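Local coordinates for protein toll (Drosophila melanogaster, PDB 4LXR), which acts as the receptor for activated Spätzle, switching on Toll signalling in antifungal immunity and helping set dorsal-ventral polarity in the embryo, at residues A[391-396]-A[415-420]; A[396-401]-A[420-425]. All coordinates share one frame; numbering follows the deposited sequence.

Interaction 1: residues A[391-396]-A[415-420]; sequences TLVMSR and HLHLDH. With NAG (2-acetamido-2-deoxy-beta-D-glucopyranose), chain E.
Leu392 and Leu416 are level with each other on parallel strands 391-393 and 415-417, their axes 4° apart. The same chi1 (178°) sets each CG beside its carbonyl carbon, and the two side chains run alongside each other, with Leu416 CD1 3.7 Å from Leu392 CD2. Two residues on, just past the strands, Leu418 CD2 meets Met394 CB at 3.7 Å. All four are buried: this is the tight side. Main-chain hydrogen bonds run from Leu392 N to His415 O, His417 N to Leu392 O, and Met394 N to His417 O (2.8 Å).

On the other face, the solvent side, Thr391, His415 and His417 are partly exposed, and Arg396 beyond them is exposed. Thr391 CG2 comes to the edge of the His415 ring, whose ND1 is hydrogen-bonded to Thr450 OG1. Past the strands, Ser395 OG donates to Asp419 OD1 over 2.7 Å, from 36° above the carboxylate plane. Water joins Asp419 OD2 to Arg396 NH1 across a 4.4 Å gap. Arg396 CG packs on His420 CB at 3.6 Å, and Arg396 NE is salt-bridged to Asp372. O7 of the N-acetylglucosamine of the glycan on Asn455 lies at the edge of the His420 ring, and His420 ND1 is hydrogen-bonded to Asn455 ND2.

These successive strands of the leucine-rich repeat solenoid of the Toll ectodomain lie between strand 367-369, which touches Leu392 and Val393, and strand 450-452, which touches Leu416 and His417.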
loop_
_atom_site.group_PDB
_atom_site.type_symbol
_atom_site.label_atom_id
_atom_site.label_comp_id
_atom_site.label_asym_id
_atom_site.label_seq_id
_atom_site.Cartn_x
_atom_site.Cartn_y
_atom_site.Cartn_z
ATOM N N THR A 391 10.516 3.758 -15.347
ATOM C CA THR A 391 9.132 3.513 -14.963
ATOM C C THR A 391 8.144 4.440 -15.666
ATOM O O THR A 391 8.376 5.644 -15.785
ATOM C CB THR A 391 8.896 3.458 -13.422
ATOM O OG1 THR A 391 8.192 4.607 -12.985
ATOM C CG2 THR A 391 10.174 3.316 -12.668
ATOM N N LEU A 392 7.067 3.829 -16.162
ATOM C CA LEU A 392 5.987 4.502 -16.863
ATOM C C LEU A 392 4.692 4.264 -16.087
ATOM O O LEU A 392 4.280 3.109 -15.872
ATOM C CB LEU A 392 5.852 3.960 -18.298
ATOM C CG LEU A 392 4.724 4.530 -19.158
ATOM C CD1 LEU A 392 4.860 6.074 -19.283
ATOM C CD2 LEU A 392 4.669 3.869 -20.560
ATOM N N VAL A 393 4.058 5.348 -15.649
ATOM C CA VAL A 393 2.817 5.241 -14.877
ATOM C C VAL A 393 1.685 5.893 -15.656
ATOM O O VAL A 393 1.732 7.094 -15.938
ATOM C CB VAL A 393 2.940 5.879 -13.468
ATOM C CG1 VAL A 393 1.674 5.638 -12.641
ATOM C CG2 VAL A 393 4.143 5.330 -12.738
ATOM N N MET A 394 0.689 5.087 -16.038
ATOM C CA MET A 394 -0.440 5.576 -16.814
ATOM C C MET A 394 -1.741 5.077 -16.221
ATOM O O MET A 394 -2.740 4.873 -16.938
ATOM C CB MET A 394 -0.328 5.166 -18.283
ATOM C CG MET A 394 0.954 5.662 -18.946
ATOM S SD MET A 394 0.931 5.430 -20.720
ATOM C CE MET A 394 -0.423 6.469 -21.232
ATOM N N SER A 395 -1.716 4.889 -14.905
ATOM C CA SER A 395 -2.885 4.443 -14.149
ATOM C C SER A 395 -4.047 5.403 -14.271
ATOM O O SER A 395 -3.848 6.617 -14.350
ATOM C CB SER A 395 -2.516 4.321 -12.673
ATOM O OG SER A 395 -1.276 3.665 -12.553
ATOM N N ARG A 396 -5.256 4.849 -14.254
ATOM C CA ARG A 396 -6.482 5.634 -14.235
ATOM C C ARG A 396 -6.510 6.645 -15.384
ATOM O O ARG A 396 -6.639 7.855 -15.171
ATOM C CB ARG A 396 -6.680 6.312 -12.868
ATOM C CG ARG A 396 -6.953 5.319 -11.716
ATOM C CD ARG A 396 -6.961 5.982 -10.333
ATOM N NE ARG A 396 -5.709 6.696 -10.103
ATOM C CZ ARG A 396 -4.608 6.145 -9.604
ATOM N NH1 ARG A 396 -4.592 4.876 -9.229
ATOM N NH2 ARG A 396 -3.519 6.871 -9.479
ATOM N N HIS A 415 9.394 -0.971 -15.046
ATOM C CA HIS A 415 8.158 -0.919 -14.277
ATOM C C HIS A 415 7.061 -0.210 -15.069
ATOM O O HIS A 415 7.122 1.005 -15.303
ATOM C CB HIS A 415 8.391 -0.201 -12.944
ATOM C CG HIS A 415 9.534 -0.762 -12.154
ATOM N ND1 HIS A 415 9.478 -1.993 -11.533
ATOM C CD2 HIS A 415 10.769 -0.265 -11.897
ATOM C CE1 HIS A 415 10.624 -2.224 -10.917
ATOM N NE2 HIS A 415 11.424 -1.190 -11.122
ATOM N N LEU A 416 6.059 -0.980 -15.472
ATOM C CA LEU A 416 4.997 -0.499 -16.337
ATOM C C LEU A 416 3.643 -0.619 -15.630
ATOM O O LEU A 416 3.160 -1.718 -15.377
ATOM C CB LEU A 416 5.008 -1.279 -17.654
ATOM C CG LEU A 416 3.912 -0.916 -18.661
ATOM C CD1 LEU A 416 3.872 0.605 -18.925
ATOM C CD2 LEU A 416 4.114 -1.687 -19.952
ATOM N N HIS A 417 3.047 0.520 -15.295
ATOM C CA HIS A 417 1.747 0.552 -14.624
ATOM C C HIS A 417 0.647 1.056 -15.543
ATOM O O HIS A 417 0.604 2.244 -15.895
ATOM C CB HIS A 417 1.810 1.437 -13.383
ATOM C CG HIS A 417 2.861 1.016 -12.405
ATOM N ND1 HIS A 417 2.597 0.176 -11.345
ATOM C CD2 HIS A 417 4.182 1.306 -12.339
ATOM C CE1 HIS A 417 3.708 -0.022 -10.659
ATOM N NE2 HIS A 417 4.685 0.648 -11.244
ATOM N N LEU A 418 -0.247 0.145 -15.909
ATOM C CA LEU A 418 -1.367 0.458 -16.769
ATOM C C LEU A 418 -2.673 0.125 -16.074
ATOM O O LEU A 418 -3.689 -0.098 -16.732
ATOM C CB LEU A 418 -1.263 -0.300 -18.103
ATOM C CG LEU A 418 -0.062 0.090 -18.972
ATOM C CD1 LEU A 418 -0.013 -0.748 -20.232
ATOM C CD2 LEU A 418 -0.068 1.595 -19.313
ATOM N N ASP A 419 -2.655 0.111 -14.743
ATOM C CA ASP A 419 -3.843 -0.276 -13.979
ATOM C C ASP A 419 -5.017 0.717 -14.112
ATOM O O ASP A 419 -4.798 1.912 -14.213
ATOM C CB ASP A 419 -3.486 -0.477 -12.501
ATOM C CG ASP A 419 -2.578 0.631 -11.963
ATOM O OD1 ASP A 419 -1.617 1.004 -12.657
ATOM O OD2 ASP A 419 -2.821 1.139 -10.848
ATOM N N HIS A 420 -6.250 0.200 -14.089
ATOM C CA HIS A 420 -7.474 1.012 -14.116
ATOM C C HIS A 420 -7.640 1.727 -15.461
ATOM O O HIS A 420 -7.740 2.945 -15.537
ATOM C CB HIS A 420 -7.516 2.021 -12.947
ATOM C CG HIS A 420 -7.140 1.431 -11.621
ATOM N ND1 HIS A 420 -7.881 0.445 -11.004
ATOM C CD2 HIS A 420 -6.098 1.689 -10.795
ATOM C CE1 HIS A 420 -7.313 0.119 -9.858
ATOM N NE2 HIS A 420 -6.233 0.865 -9.703
HETATM C C1 NAG E . -11.529 -0.079 -12.013
HETATM C C2 NAG E . -11.826 0.320 -10.555
HETATM C C3 NAG E . -12.993 1.305 -10.495
HETATM C C4 NAG E . -12.762 2.483 -11.435
HETATM C C5 NAG E . -12.493 1.955 -12.839
HETATM C C6 NAG E . -12.229 3.042 -13.855
HETATM C C7 NAG E . -11.226 -1.389 -8.887
HETATM C C8 NAG E . -11.700 -2.588 -8.123
HETATM N N2 NAG E . -12.109 -0.848 -9.735
HETATM O O3 NAG E . -13.146 1.740 -9.150
HETATM O O4 NAG E . -13.921 3.308 -11.484
HETATM O O5 NAG E . -11.334 1.110 -12.812
HETATM O O6 NAG E . -11.068 3.792 -13.522
HETATM O O7 NAG E . -10.095 -0.931 -8.744
HETATM O O HOH W 1 -2.176 2.934 -8.964
#

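Interaction 2: residues A[396-401]-A[420-425]; sequences RNRLRT and HNDIDL. With NAG (2-acetamido-2-deoxy-beta-D-glucopyranose), chain E.
Asn421 lies alongside Leu399, both side chains pointing the same way. From the base of Asn421, CB is 3.9 Å from Leu399 CB and CG 3.6 Å from that same atom. At the tip, OD1 accepts the Leu399 N-H at 3.0 Å and, weakly, that of Asn397, although a clash makes the exact place of OD1 doubtful. The other branch, ND2, donates to the carbonyls of Met394 and Leu418. One amide thus bridges two turns, the part played by the consensus asparagine of leucine-rich repeats. Asp422 N adds a main-chain bond to Leu399 O (2.8 Å).

Towards the surface, Arg398 and Asp422 form a salt bridge, modelled too short for its details to be trusted; Arg398 NH1 also bonds Asn397 O. Arg400 NH1 forms a salt bridge with Asp424 OD1 (3.0 Å), its hydrogen bond weak, at the guanidinium edge and with the planes 79° apart. A water links Asn397 O and His420 O to O6 of the sugar.

Both segments are essentially loop: 396-401 ends where strand 401-402 begins, and the loop at 420-425 leads to helix 429-433. Asn397 repeats the amide pattern one turn earlier, on Leu375 N and Leu370 O, while Asn456 of the next turn receives Ile423 N.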
loop_
_atom_site.group_PDB
_atom_site.type_symbol
_atom_site.label_atom_id
_atom_site.label_comp_id
_atom_site.label_asym_id
_atom_site.label_seq_id
_atom_site.Cartn_x
_atom_site.Cartn_y
_atom_site.Cartn_z
ATOM N N ARG A 396 -5.256 4.849 -14.254
ATOM C CA ARG A 396 -6.482 5.634 -14.235
ATOM C C ARG A 396 -6.510 6.645 -15.384
ATOM O O ARG A 396 -6.639 7.855 -15.171
ATOM C CB ARG A 396 -6.680 6.312 -12.868
ATOM C CG ARG A 396 -6.953 5.319 -11.716
ATOM C CD ARG A 396 -6.961 5.982 -10.333
ATOM N NE ARG A 396 -5.709 6.696 -10.103
ATOM C CZ ARG A 396 -4.608 6.145 -9.604
ATOM N NH1 ARG A 396 -4.592 4.876 -9.229
ATOM N NH2 ARG A 396 -3.519 6.871 -9.479
ATOM N N ASN A 397 -6.347 6.124 -16.599
ATOM C CA ASN A 397 -6.662 6.853 -17.821
ATOM C C ASN A 397 -7.870 6.167 -18.474
ATOM O O ASN A 397 -8.629 5.506 -17.786
ATOM C CB ASN A 397 -5.444 6.918 -18.747
ATOM C CG ASN A 397 -4.497 8.061 -18.390
ATOM O OD1 ASN A 397 -4.559 9.130 -18.999
ATOM N ND2 ASN A 397 -3.621 7.845 -17.404
ATOM N N ARG A 398 -8.060 6.336 -19.779
ATOM C CA ARG A 398 -9.119 5.638 -20.513
ATOM C C ARG A 398 -8.480 4.841 -21.645
ATOM O O ARG A 398 -9.013 4.786 -22.755
ATOM C CB ARG A 398 -10.126 6.620 -21.117
ATOM C CG ARG A 398 -10.693 7.676 -20.153
ATOM C CD ARG A 398 -11.273 7.082 -18.882
ATOM N NE ARG A 398 -12.331 6.120 -19.163
ATOM C CZ ARG A 398 -12.434 4.919 -18.601
ATOM N NH1 ARG A 398 -11.535 4.506 -17.713
ATOM N NH2 ARG A 398 -13.443 4.123 -18.935
ATOM N N LEU A 399 -7.329 4.233 -21.371
ATOM C CA LEU A 399 -6.558 3.565 -22.420
ATOM C C LEU A 399 -7.330 2.400 -22.981
ATOM O O LEU A 399 -7.845 1.580 -22.233
ATOM C CB LEU A 399 -5.210 3.077 -21.889
ATOM C CG LEU A 399 -4.206 4.166 -21.527
ATOM C CD1 LEU A 399 -2.895 3.531 -21.041
ATOM C CD2 LEU A 399 -3.980 5.001 -22.770
ATOM N N ARG A 400 -7.418 2.339 -24.301
ATOM C CA ARG A 400 -8.162 1.281 -24.960
ATOM C C ARG A 400 -7.279 0.569 -25.994
ATOM O O ARG A 400 -7.379 -0.645 -26.175
ATOM C CB ARG A 400 -9.454 1.840 -25.576
ATOM C CG ARG A 400 -9.893 1.180 -26.870
ATOM C CD ARG A 400 -11.323 0.661 -26.788
ATOM N NE ARG A 400 -11.694 -0.112 -27.975
ATOM C CZ ARG A 400 -11.359 -1.387 -28.169
ATOM N NH1 ARG A 400 -10.643 -2.034 -27.253
ATOM N NH2 ARG A 400 -11.733 -2.014 -29.277
ATOM N N THR A 401 -6.403 1.309 -26.665
ATOM C CA THR A 401 -5.501 0.672 -27.613
ATOM C C THR A 401 -4.036 0.943 -27.326
ATOM O O THR A 401 -3.661 2.016 -26.849
ATOM C CB THR A 401 -5.773 1.088 -29.072
ATOM O OG1 THR A 401 -5.287 2.422 -29.280
ATOM C CG2 THR A 401 -7.250 1.005 -29.387
ATOM N N HIS A 420 -6.250 0.200 -14.089
ATOM C CA HIS A 420 -7.474 1.012 -14.116
ATOM C C HIS A 420 -7.640 1.727 -15.461
ATOM O O HIS A 420 -7.740 2.945 -15.537
ATOM C CB HIS A 420 -7.516 2.021 -12.947
ATOM C CG HIS A 420 -7.140 1.431 -11.621
ATOM N ND1 HIS A 420 -7.881 0.445 -11.004
ATOM C CD2 HIS A 420 -6.098 1.689 -10.795
ATOM C CE1 HIS A 420 -7.313 0.119 -9.858
ATOM N NE2 HIS A 420 -6.233 0.865 -9.703
ATOM N N ASN A 421 -7.642 0.947 -16.524
ATOM C CA ASN A 421 -7.851 1.472 -17.858
ATOM C C ASN A 421 -8.898 0.609 -18.559
ATOM O O ASN A 421 -9.610 -0.148 -17.895
ATOM C CB ASN A 421 -6.518 1.524 -18.615
ATOM C CG ASN A 421 -5.729 2.782 -18.297
ATOM O OD1 ASN A 421 -6.134 3.874 -18.694
ATOM N ND2 ASN A 421 -4.612 2.645 -17.570
ATOM N N ASP A 422 -9.006 0.720 -19.881
ATOM C CA ASP A 422 -9.986 -0.072 -20.630
ATOM C C ASP A 422 -9.281 -0.985 -21.613
ATOM O O ASP A 422 -9.729 -1.160 -22.745
ATOM C CB ASP A 422 -10.954 0.831 -21.392
ATOM C CG ASP A 422 -12.010 1.438 -20.499
ATOM O OD1 ASP A 422 -12.726 0.673 -19.822
ATOM O OD2 ASP A 422 -12.121 2.681 -20.473
ATOM N N ILE A 423 -8.161 -1.553 -21.186
ATOM C CA ILE A 423 -7.325 -2.348 -22.070
ATOM C C ILE A 423 -7.811 -3.781 -22.214
ATOM O O ILE A 423 -7.879 -4.524 -21.232
ATOM C CB ILE A 423 -5.875 -2.364 -21.574
ATOM C CG1 ILE A 423 -5.353 -0.929 -21.456
ATOM C CG2 ILE A 423 -5.015 -3.193 -22.498
ATOM C CD1 ILE A 423 -4.133 -0.794 -20.576
ATOM N N ASP A 424 -8.147 -4.177 -23.439
ATOM C CA ASP A 424 -8.534 -5.571 -23.676
ATOM C C ASP A 424 -7.563 -6.324 -24.602
ATOM O O ASP A 424 -7.712 -7.530 -24.831
ATOM C CB ASP A 424 -9.989 -5.663 -24.178
ATOM C CG ASP A 424 -10.186 -5.058 -25.561
ATOM O OD1 ASP A 424 -9.236 -4.458 -26.113
ATOM O OD2 ASP A 424 -11.312 -5.173 -26.094
ATOM N N LEU A 425 -6.585 -5.600 -25.140
ATOM C CA LEU A 425 -5.631 -6.134 -26.122
ATOM C C LEU A 425 -6.298 -6.801 -27.328
ATOM O O LEU A 425 -5.654 -7.539 -28.074
ATOM C CB LEU A 425 -4.604 -7.062 -25.470
ATOM C CG LEU A 425 -3.691 -6.439 -24.411
ATOM C CD1 LEU A 425 -2.660 -7.461 -23.953
ATOM C CD2 LEU A 425 -3.004 -5.170 -24.934
HETATM C C1 NAG E . -11.529 -0.079 -12.013
HETATM C C2 NAG E . -11.826 0.320 -10.555
HETATM C C3 NAG E . -12.993 1.305 -10.495
HETATM C C4 NAG E . -12.762 2.483 -11.435
HETATM C C5 NAG E . -12.493 1.955 -12.839
HETATM C C6 NAG E . -12.229 3.042 -13.855
HETATM C C7 NAG E . -11.226 -1.389 -8.887
HETATM C C8 NAG E . -11.700 -2.588 -8.123
HETATM N N2 NAG E . -12.109 -0.848 -9.735
HETATM O O3 NAG E . -13.146 1.740 -9.150
HETATM O O4 NAG E . -13.921 3.308 -11.484
HETATM O O5 NAG E . -11.334 1.110 -12.812
HETATM O O6 NAG E . -11.068 3.792 -13.522
HETATM O O7 NAG E . -10.095 -0.931 -8.744
HETATM O O HOH W 2 -9.643 5.044 -15.235
HETATM O O HOH W 3 -6.060 -3.025 -25.989
#

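Running from the N terminus, the chain passes through 391-396 and straight on into 396-401, runs on from strand 401-402, which 396-401 has already entered, through the rest of its repeat, and returns as 415-420 followed by 420-425. Each contact closes a loop of 18 residues, and because the segments alternate along the chain the two contacts cross rather than nest, sharing Arg396 and His420. Interaction 1 ties strand to strand; interaction 2 continues the same stacking of turns into the loops that follow, its centre 10 Å away. Leu399 CD1 packs 3.8 Å from both Leu418 CD2 and Met394 CE, so Leu399 joins the side chains of the two contacts, within repeat 11 through Met394 and across to repeat 12 through Leu418.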